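Local coordinates for protein TsrD (Streptomyces laurentii, PDB 5X7L) that is of unknown function but belongs to the SnoaL-like polyketide cyclase family of the NTF2 clan, with a small alpha+beta fold built on a curved antiparallel sheet, at residues 59-64 with 90-95; 63-68 with 83-88; 102-107 with 122-127. One frame throughout, in Å; residues are numbered along the deposited sequence.

Contact 1: 59-64 with 90-95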
# COMPACT_ATOMS: atom_id res chain seq x y z
N SER B 59 -20.36 12.82 1.85
CA SER B 59 -21.57 12.83 1.03
C SER B 59 -21.81 11.52 0.27
O SER B 59 -22.94 11.22 -0.09
CB SER B 59 -21.52 13.99 0.04
OG SER B 59 -20.47 13.82 -0.90
N THR B 60 -20.75 10.74 0.04
CA THR B 60 -20.87 9.53 -0.79
C THR B 60 -20.81 8.22 -0.01
O THR B 60 -21.07 7.15 -0.58
CB THR B 60 -19.78 9.51 -1.88
OG1 THR B 60 -18.49 9.50 -1.26
CG2 THR B 60 -19.90 10.72 -2.79
N VAL B 61 -20.47 8.29 1.27
CA VAL B 61 -20.37 7.11 2.12
C VAL B 61 -21.18 7.33 3.40
O VAL B 61 -21.04 8.36 4.06
CB VAL B 61 -18.91 6.79 2.49
CG1 VAL B 61 -18.84 5.60 3.44
CG2 VAL B 61 -18.10 6.52 1.23
N GLU B 62 -22.04 6.37 3.72
CA GLU B 62 -22.72 6.35 5.01
C GLU B 62 -22.01 5.37 5.94
O GLU B 62 -21.40 4.40 5.48
CB GLU B 62 -24.19 5.97 4.84
CG GLU B 62 -25.01 7.11 4.26
CD GLU B 62 -26.46 6.74 3.98
OE1 GLU B 62 -26.85 5.58 4.21
OE2 GLU B 62 -27.21 7.62 3.51
N ASP B 63 -22.09 5.62 7.25
CA ASP B 63 -21.44 4.78 8.25
C ASP B 63 -19.94 4.62 7.96
O ASP B 63 -19.38 3.54 8.09
CB ASP B 63 -22.11 3.40 8.33
CG ASP B 63 -21.61 2.57 9.50
OD1 ASP B 63 -21.37 3.15 10.58
OD2 ASP B 63 -21.44 1.35 9.34
N LEU B 64 -19.31 5.71 7.55
CA LEU B 64 -17.89 5.69 7.23
C LEU B 64 -17.08 5.31 8.46
O LEU B 64 -17.31 5.84 9.56
CB LEU B 64 -17.44 7.05 6.70
CG LEU B 64 -16.01 7.13 6.13
CD1 LEU B 64 -15.94 8.20 5.06
CD2 LEU B 64 -14.98 7.39 7.22
N GLY B 90 -23.12 7.38 -2.91
CA GLY B 90 -22.82 8.29 -4.02
C GLY B 90 -21.70 7.72 -4.86
O GLY B 90 -21.11 6.70 -4.48
N PRO B 91 -21.39 8.35 -6.00
CA PRO B 91 -20.31 7.84 -6.85
C PRO B 91 -18.97 7.84 -6.14
O PRO B 91 -18.64 8.80 -5.45
CB PRO B 91 -20.30 8.82 -8.03
CG PRO B 91 -21.64 9.46 -8.02
CD PRO B 91 -22.03 9.54 -6.58
N ILE B 92 -18.22 6.76 -6.30
CA ILE B 92 -16.89 6.64 -5.71
C ILE B 92 -15.90 6.24 -6.80
O ILE B 92 -15.99 5.13 -7.33
CB ILE B 92 -16.84 5.60 -4.58
CG1 ILE B 92 -17.71 6.05 -3.39
CG2 ILE B 92 -15.40 5.36 -4.13
CD1 ILE B 92 -17.86 5.00 -2.31
N LEU B 93 -14.97 7.14 -7.12
CA LEU B 93 -13.88 6.85 -8.06
C LEU B 93 -14.38 6.20 -9.36
O LEU B 93 -13.80 5.22 -9.83
CB LEU B 93 -12.84 5.96 -7.39
CG LEU B 93 -12.26 6.49 -6.07
CD1 LEU B 93 -11.40 5.44 -5.40
CD2 LEU B 93 -11.47 7.78 -6.29
N GLY B 94 -15.45 6.76 -9.92
CA GLY B 94 -16.00 6.27 -11.18
C GLY B 94 -17.03 5.15 -11.04
O GLY B 94 -17.62 4.74 -12.04
N ILE B 95 -17.23 4.67 -9.82
CA ILE B 95 -18.21 3.61 -9.56
C ILE B 95 -19.55 4.23 -9.18
O ILE B 95 -19.64 4.94 -8.18
CB ILE B 95 -17.76 2.69 -8.40
CG1 ILE B 95 -16.35 2.13 -8.65
CG2 ILE B 95 -18.77 1.56 -8.19
CD1 ILE B 95 -15.71 1.51 -7.42
O HOH W 1 -16.54 9.52 -3.33
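T60, the last residue of helix 47-60, meets G90 and P91 with both its backbone and its side chain. Its carbonyl oxygen accepts the amide of G90, T60 O to G90 N being 3.1 Å; the bond is bent, with 140° at the hydrogen, and the donor is tilted out of the carbonyl plane. T60 CG2 rests 3.5 Å from P91 O, while OG1, placed between the backbone N and the carbonyl carbon (chi1 61°), turns to a water. That water donates to both T60 OG1 and P91 O and so ties the helix end to the loop; OG1 is also hydrogen-bonded to R56 O, one turn back in the helix. V61, where the chain leaves helical geometry, turns CG2 to the tip of I92, with V61 CG2 to I92 CD1 at 3.9 Å and the two side chains crossing at about a right angle. I92 also reaches W57 of the helix and L129 of helix 126-132. Past this point, residues 92-95 close a type I' turn in which the I92 and I95 backbones are doubly hydrogen-bonded. The arrangement is a helix-to-strand junction against which a loop packs, at one end of the helix-packed sheet of an NTF2-like fold.

Contact 2: 63-68 with 83-88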
# COMPACT_ATOMS: atom_id res chain seq x y z
N ASP B 63 -22.09 5.62 7.25
CA ASP B 63 -21.44 4.78 8.25
C ASP B 63 -19.94 4.62 7.96
O ASP B 63 -19.38 3.54 8.09
CB ASP B 63 -22.11 3.40 8.33
CG ASP B 63 -21.61 2.57 9.50
OD1 ASP B 63 -21.37 3.15 10.58
OD2 ASP B 63 -21.44 1.35 9.34
N LEU B 64 -19.31 5.71 7.55
CA LEU B 64 -17.89 5.69 7.23
C LEU B 64 -17.08 5.31 8.46
O LEU B 64 -17.31 5.84 9.56
CB LEU B 64 -17.44 7.05 6.70
CG LEU B 64 -16.01 7.13 6.13
CD1 LEU B 64 -15.94 8.20 5.06
CD2 LEU B 64 -14.98 7.39 7.22
N SER B 65 -16.15 4.38 8.29
CA SER B 65 -15.20 4.05 9.34
C SER B 65 -13.79 3.94 8.77
O SER B 65 -13.56 3.25 7.78
CB SER B 65 -15.58 2.73 10.02
OG SER B 65 -14.64 2.39 11.02
N LEU B 66 -12.86 4.64 9.41
CA LEU B 66 -11.45 4.57 9.07
C LEU B 66 -10.70 4.23 10.33
O LEU B 66 -10.74 4.98 11.31
CB LEU B 66 -10.96 5.90 8.49
CG LEU B 66 -9.52 5.92 7.96
CD1 LEU B 66 -9.37 5.00 6.77
CD2 LEU B 66 -9.10 7.34 7.61
N THR B 67 -10.03 3.08 10.33
CA THR B 67 -9.33 2.61 11.52
C THR B 67 -7.87 2.31 11.21
O THR B 67 -7.51 1.97 10.08
CB THR B 67 -10.02 1.37 12.12
OG1 THR B 67 -10.12 0.35 11.13
CG2 THR B 67 -11.41 1.73 12.64
N LEU B 68 -7.05 2.46 12.24
CA LEU B 68 -5.61 2.30 12.12
C LEU B 68 -5.19 0.89 12.53
O LEU B 68 -5.35 0.50 13.69
CB LEU B 68 -4.91 3.34 12.99
CG LEU B 68 -3.38 3.41 12.89
CD1 LEU B 68 -2.93 3.76 11.49
CD2 LEU B 68 -2.87 4.43 13.89
N THR B 83 -7.92 0.47 7.54
CA THR B 83 -9.09 -0.18 6.97
C THR B 83 -10.18 0.87 6.81
O THR B 83 -10.48 1.62 7.73
CB THR B 83 -9.58 -1.34 7.86
OG1 THR B 83 -8.56 -2.34 7.94
CG2 THR B 83 -10.84 -1.97 7.29
N PHE B 84 -10.78 0.90 5.62
CA PHE B 84 -11.76 1.90 5.22
C PHE B 84 -13.05 1.19 4.84
O PHE B 84 -13.04 0.34 3.95
CB PHE B 84 -11.19 2.70 4.04
CG PHE B 84 -12.11 3.74 3.48
CD1 PHE B 84 -12.68 4.71 4.30
CD2 PHE B 84 -12.35 3.80 2.12
CE1 PHE B 84 -13.50 5.69 3.76
CE2 PHE B 84 -13.17 4.77 1.57
CZ PHE B 84 -13.75 5.72 2.39
N SER B 85 -14.14 1.50 5.54
CA SER B 85 -15.40 0.80 5.31
C SER B 85 -16.58 1.75 5.40
O SER B 85 -16.46 2.87 5.89
CB SER B 85 -15.58 -0.34 6.32
OG SER B 85 -15.69 0.16 7.64
N GLY B 86 -17.73 1.28 4.92
CA GLY B 86 -18.95 2.06 4.93
C GLY B 86 -19.95 1.51 3.95
O GLY B 86 -19.81 0.38 3.48
N ARG B 87 -20.97 2.31 3.65
CA ARG B 87 -21.96 1.97 2.64
C ARG B 87 -21.92 3.04 1.56
O ARG B 87 -22.03 4.23 1.85
CB ARG B 87 -23.36 1.87 3.23
CG ARG B 87 -24.38 1.36 2.22
CD ARG B 87 -25.77 1.20 2.81
NE ARG B 87 -25.82 0.18 3.86
CZ ARG B 87 -25.90 -1.13 3.66
NH1 ARG B 87 -25.93 -1.63 2.42
NH2 ARG B 87 -25.95 -1.95 4.70
N GLN B 88 -21.78 2.61 0.31
CA GLN B 88 -21.72 3.54 -0.81
C GLN B 88 -23.10 4.09 -1.15
O GLN B 88 -23.99 3.33 -1.53
CB GLN B 88 -21.14 2.88 -2.05
CG GLN B 88 -21.11 3.84 -3.23
CD GLN B 88 -20.73 3.19 -4.55
OE1 GLN B 88 -20.98 2.00 -4.77
NE2 GLN B 88 -20.15 3.98 -5.45
O HOH W 2 -18.27 1.07 8.43
O HOH W 3 -12.93 0.59 9.04
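S65 and S85 face each other as a hydrogen-bonded pair of an antiparallel hairpin, each amide donating to the other's carbonyl. Both bonds, S65 N to S85 O and S85 N to S65 O, measure 2.9 Å. T67 and T83 repeat the pattern, their side chains side by side with T67 OG1 3.7 Å from T83 CB. On this face a water joins S65 OG, S85 OG and T83 O, and another spans D63 O and S85 OG.

On the other face, L64 touches the F84 ring at its edge, L64 CD1 lying 3.7 Å from F84 CE1 and in the ring plane. L66, two residues on from L64 on the same strand, brings L66 CD1 within 4.0 Å of F84 CB. G86 CA makes a CA-H...O contact with D63 O, and the pairing runs on to R87 and E62, whose backbones are hydrogen-bonded.

Further out, W57 of helix 47-60 meets F84 edge-to-face and F102 meets it with planes at about 60°. Helix 6-22 packs on L64 and L66, and N21 OD1 accepts the amide of L66, while strand 101-113 continues the sheet beyond residues 83-88.

Contact 3: 102-107 with 122-127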
# COMPACT_ATOMS: atom_id res chain seq x y z
N PHE B 102 -18.84 -1.85 1.86
CA PHE B 102 -17.49 -2.17 1.43
C PHE B 102 -16.55 -2.11 2.62
O PHE B 102 -16.84 -1.45 3.62
CB PHE B 102 -17.01 -1.20 0.34
CG PHE B 102 -16.89 0.22 0.80
CD1 PHE B 102 -17.96 1.10 0.72
CD2 PHE B 102 -15.69 0.69 1.34
CE1 PHE B 102 -17.85 2.40 1.15
CE2 PHE B 102 -15.57 1.99 1.78
CZ PHE B 102 -16.65 2.85 1.69
N SER B 103 -15.43 -2.80 2.51
CA SER B 103 -14.34 -2.69 3.47
C SER B 103 -13.06 -3.02 2.73
O SER B 103 -12.93 -4.13 2.20
CB SER B 103 -14.54 -3.63 4.66
OG SER B 103 -13.48 -3.47 5.59
N VAL B 104 -12.15 -2.06 2.65
CA VAL B 104 -10.89 -2.26 1.94
C VAL B 104 -9.71 -1.74 2.74
O VAL B 104 -9.83 -0.84 3.57
CB VAL B 104 -10.89 -1.56 0.55
CG1 VAL B 104 -11.90 -2.23 -0.37
CG2 VAL B 104 -11.16 -0.07 0.68
N GLY B 105 -8.54 -2.32 2.46
CA GLY B 105 -7.31 -1.88 3.09
C GLY B 105 -6.60 -0.83 2.27
O GLY B 105 -6.77 -0.73 1.04
N LEU B 106 -5.80 -0.03 2.96
CA LEU B 106 -4.94 0.95 2.31
C LEU B 106 -3.70 1.13 3.16
O LEU B 106 -3.70 0.83 4.36
CB LEU B 106 -5.67 2.28 2.10
CG LEU B 106 -6.14 3.00 3.37
CD1 LEU B 106 -6.06 4.52 3.22
CD2 LEU B 106 -7.52 2.57 3.82
N ILE B 107 -2.63 1.60 2.52
CA ILE B 107 -1.43 2.01 3.23
C ILE B 107 -1.03 3.39 2.71
O ILE B 107 -0.86 3.57 1.51
CB ILE B 107 -0.27 1.02 3.05
CG1 ILE B 107 -0.67 -0.38 3.53
CG2 ILE B 107 0.97 1.52 3.79
CD1 ILE B 107 0.33 -1.47 3.19
N ASP B 122 0.52 6.40 -1.61
CA ASP B 122 -0.40 5.42 -1.06
C ASP B 122 -0.70 4.28 -2.02
O ASP B 122 -0.44 4.38 -3.22
CB ASP B 122 -1.71 6.09 -0.65
CG ASP B 122 -2.50 6.57 -1.84
OD1 ASP B 122 -2.05 7.51 -2.53
OD2 ASP B 122 -3.59 6.01 -2.09
N GLU B 123 -1.23 3.20 -1.46
CA GLU B 123 -1.89 2.16 -2.24
C GLU B 123 -3.14 1.74 -1.49
O GLU B 123 -3.13 1.60 -0.26
CB GLU B 123 -0.99 0.94 -2.45
CG GLU B 123 0.32 1.20 -3.19
CD GLU B 123 0.14 1.61 -4.65
OE1 GLU B 123 -0.97 1.53 -5.20
OE2 GLU B 123 1.15 2.02 -5.25
N MSE B 124 -4.23 1.56 -2.23
CA MSE B 124 -5.51 1.10 -1.69
C MSE B 124 -5.97 -0.07 -2.54
O MSE B 124 -5.66 -0.12 -3.73
CB MSE B 124 -6.54 2.23 -1.69
CG MSE B 124 -7.97 1.77 -1.37
SE MSE B 124 -9.30 3.22 -1.40
CE MSE B 124 -8.90 3.77 0.42
N ASP B 125 -6.71 -0.99 -1.94
CA ASP B 125 -7.26 -2.13 -2.67
C ASP B 125 -8.45 -1.71 -3.54
O ASP B 125 -9.61 -2.03 -3.25
CB ASP B 125 -7.66 -3.23 -1.69
CG ASP B 125 -8.17 -4.50 -2.37
OD1 ASP B 125 -7.95 -4.66 -3.59
OD2 ASP B 125 -8.79 -5.33 -1.66
N LEU B 126 -8.16 -0.97 -4.61
CA LEU B 126 -9.22 -0.48 -5.49
C LEU B 126 -9.88 -1.60 -6.29
O LEU B 126 -11.07 -1.52 -6.59
CB LEU B 126 -8.69 0.59 -6.45
CG LEU B 126 -8.23 1.90 -5.79
CD1 LEU B 126 -7.84 2.91 -6.86
CD2 LEU B 126 -9.30 2.47 -4.88
N LEU B 127 -9.13 -2.64 -6.62
CA LEU B 127 -9.72 -3.79 -7.29
C LEU B 127 -10.79 -4.42 -6.39
O LEU B 127 -11.89 -4.73 -6.85
CB LEU B 127 -8.66 -4.83 -7.66
CG LEU B 127 -9.18 -6.06 -8.42
CD1 LEU B 127 -9.81 -5.67 -9.76
CD2 LEU B 127 -8.06 -7.06 -8.64
O HOH W 4 -8.79 -4.84 1.01
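L106 and M124 (selenomethionine) form a non-hydrogen-bonded pair in the antiparallel hairpin of strands 101-113 and 116-124, part of the curved sheet of the NTF2-like fold. Here the packing is close: the alpha carbons are 4.0 Å apart, and the two side chains lie side by side, pointing the same way. M124 starts out extended, with CG anti to the backbone N, then bends at chi3 (-84°), which puts M124 CE against the L106 branch, 3.9 Å from L106 CD2. L106 CB lies 3.5 Å from E123 O. This face continues inward, L106 touching F84 and M82 of strand 77-88; an isopropyl alcohol molecule lies about 4 Å from its side chain.

Backbone bonds brace the pair: I107 and E123 exchange amide and carbonyl, and the D125 amide donates to the carbonyl of G105. E123, by contrast, whose side chain leads away from strand 101-113, packs on G105 of the second subunit.

Past M124 regular pairing stops as the chain turns into helix 126-132, and direct contact is there supplemented by a water. V104 CG1 lies 3.7 Å from D125 O. D125 is the N-cap of the helix, OD1 accepting the amide of G128, and its other oxygen works through water: one molecule, 2.7 Å from D125 OD2, donates to it and accepts from G105 N, 2.9 Å away.

All three contacts reach one antiparallel sheet. Contacts 2 and 3 are hairpins at its two edges within the chain, joined by backbone bonds between strands 77-88 and 101-113, such as F84 N to V104 O. Contact 1 is mostly buried and closes one end, sharing D63 and L64 with contact 2; across their boundary E62 O probably accepts R87 N. Contacts 2 and 3 are partly buried, each with an apolar face, around F84 in one and L106 in the other. Their chemistry differs: contact 1 has one direct hydrogen bond and a water bridge, contact 2 a serine- and threonine-lined hydrated face, and contact 3 a leucine-selenomethionine pair plus a water between G105 N and D125 OD2. Contact 3 alone borders the second subunit.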